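Side-chain contact in 6b protein (Agrobacterium vitis, PDB 3AQ2), which probably acts in host plant cells as an oncogenic factor with an ADP-ribosylation-toxin fold, disturbing cell proliferation, possibly through the miRNA machinery: residues A30-D33 / F34-L38. Residues are numbered along the deposited sequence; the frame is centred on the assembly and turned at random.
Sequences ARTD and FRSTL
Ser36 folds its hydroxyl back onto the carbonyl of Thr32, one turn earlier in helix 20-38, the long helix near the N-terminal end of this ADP-ribosyltransferase-like fold. From Ser36 CB, 3.3 Å from Thr32 O, the side chain turns so that OG lies anti to its own carbonyl carbon (chi1 -66°), and there Ser36 OG donates to Thr32 O at 2.8 Å. The bond comes in above the carbonyl plane, 41° out of it, whereas Ser36 N gives the regular i to i+4 bond to Thr32 O from the opposite face. One oxygen is thus gripped by two donors of the same residue. Thr32 CG2 stands beside this pair, 4.0 Å from Ser36 OG. One residue further along, Thr37 sets both CB and CG2 against Asp33 O, which also accepts from Thr37 N at 3.2 Å. The carboxylate of Asp33 heads elsewhere, to the side chain of Gln29 and a salt bridge with Arg12. On another side of the helix, Arg31 and Arg35 are joined through the backbone, Arg35 N to Arg31 O at 3.0 Å, but their guanidinium groups do not touch; the like charges, 5.7 Å apart from Arg31 NH2 to Arg35 NH1, are probably eased by separate partners: Gln63 O for Arg31 NE, Asp62 for Arg35. Phe34 and Leu38 face the interior, where Trp9 meets the Phe34 ring edge-to-face and Leu38 CD1 lies over one ring face toward its rim. Between the two guanidinium groups one water, lying in the plane of each at its edge, accepts from Arg31 NH2 and Arg35 NH1, both at 3.0 Å.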
loop_
_atom_site.group_PDB
_atom_site.type_symbol
_atom_site.label_atom_id
_atom_site.label_comp_id
_atom_site.label_asym_id
_atom_site.label_seq_id
_atom_site.Cartn_x
_atom_site.Cartn_y
_atom_site.Cartn_z
ATOM N N ALA A 30 10.606 -3.077 10.012
ATOM C CA ALA A 30 10.760 -2.882 8.566
ATOM C C ALA A 30 10.643 -1.402 8.225
ATOM O O ALA A 30 11.426 -0.869 7.427
ATOM C CB ALA A 30 9.726 -3.696 7.799
ATOM N N ARG A 31 9.671 -0.740 8.842
ATOM C CA ARG A 31 9.445 0.681 8.615
ATOM C C ARG A 31 10.661 1.493 9.052
ATOM O O ARG A 31 11.136 2.369 8.317
ATOM C CB ARG A 31 8.206 1.156 9.381
ATOM C CG ARG A 31 7.748 2.522 8.948
ATOM C CD ARG A 31 7.075 3.297 10.046
ATOM N NE ARG A 31 7.423 4.709 9.912
ATOM C CZ ARG A 31 8.441 5.300 10.533
ATOM N NH1 ARG A 31 9.218 4.615 11.362
ATOM N NH2 ARG A 31 8.682 6.589 10.325
ATOM N N THR A 32 11.165 1.194 10.244
ATOM C CA THR A 32 12.343 1.887 10.768
ATOM C C THR A 32 13.562 1.684 9.857
ATOM O O THR A 32 14.292 2.648 9.586
ATOM C CB THR A 32 12.675 1.449 12.212
ATOM O OG1 THR A 32 11.550 1.725 13.056
ATOM C CG2 THR A 32 13.898 2.202 12.741
ATOM N N ASP A 33 13.772 0.447 9.397
ATOM C CA ASP A 33 14.932 0.108 8.544
ATOM C C ASP A 33 14.852 0.794 7.185
ATOM O O ASP A 33 15.874 1.201 6.617
ATOM C CB ASP A 33 15.044 -1.400 8.321
ATOM C CG ASP A 33 15.467 -2.162 9.574
ATOM O OD1 ASP A 33 15.854 -1.539 10.594
ATOM O OD2 ASP A 33 15.417 -3.405 9.526
ATOM N N PHE A 34 13.634 0.887 6.659
ATOM C CA PHE A 34 13.358 1.588 5.404
ATOM C C PHE A 34 13.715 3.079 5.526
ATOM O O PHE A 34 14.477 3.614 4.717
ATOM C CB PHE A 34 11.875 1.399 5.064
ATOM C CG PHE A 34 11.480 1.897 3.705
ATOM C CD1 PHE A 34 11.444 1.025 2.623
ATOM C CD2 PHE A 34 11.093 3.215 3.511
ATOM C CE1 PHE A 34 11.042 1.462 1.368
ATOM C CE2 PHE A 34 10.698 3.673 2.251
ATOM C CZ PHE A 34 10.675 2.788 1.169
ATOM N N ARG A 35 13.178 3.733 6.559
ATOM C CA ARG A 35 13.443 5.146 6.831
ATOM C C ARG A 35 14.931 5.401 7.069
ATOM O O ARG A 35 15.483 6.383 6.556
ATOM C CB ARG A 35 12.605 5.642 8.028
ATOM C CG ARG A 35 13.109 6.955 8.671
ATOM C CD ARG A 35 12.716 8.208 7.877
ATOM N NE ARG A 35 13.726 9.271 7.919
ATOM C CZ ARG A 35 13.947 10.089 8.948
ATOM N NH1 ARG A 35 13.237 9.991 10.069
ATOM N NH2 ARG A 35 14.895 11.015 8.857
ATOM N N SER A 36 15.571 4.513 7.829
ATOM C CA SER A 36 16.977 4.679 8.203
ATOM C C SER A 36 17.888 4.703 6.976
ATOM O O SER A 36 18.823 5.511 6.901
ATOM C CB SER A 36 17.424 3.578 9.171
ATOM O OG SER A 36 16.755 3.686 10.422
ATOM N N THR A 37 17.595 3.835 6.012
ATOM C CA THR A 37 18.470 3.647 4.859
ATOM C C THR A 37 18.138 4.562 3.689
ATOM O O THR A 37 19.008 4.836 2.861
ATOM C CB THR A 37 18.448 2.197 4.347
ATOM O OG1 THR A 37 17.116 1.848 3.949
ATOM C CG2 THR A 37 18.944 1.224 5.426
ATOM N N LEU A 38 16.891 5.031 3.623
ATOM C CA LEU A 38 16.415 5.777 2.441
ATOM C C LEU A 38 16.048 7.252 2.675
ATOM O O LEU A 38 15.778 7.980 1.715
ATOM C CB LEU A 38 15.233 5.044 1.796
ATOM C CG LEU A 38 15.437 3.594 1.334
ATOM C CD1 LEU A 38 14.130 3.035 0.791
ATOM C CD2 LEU A 38 16.510 3.475 0.274
HETATM O O HOH W 1 10.770 8.608 11.199
#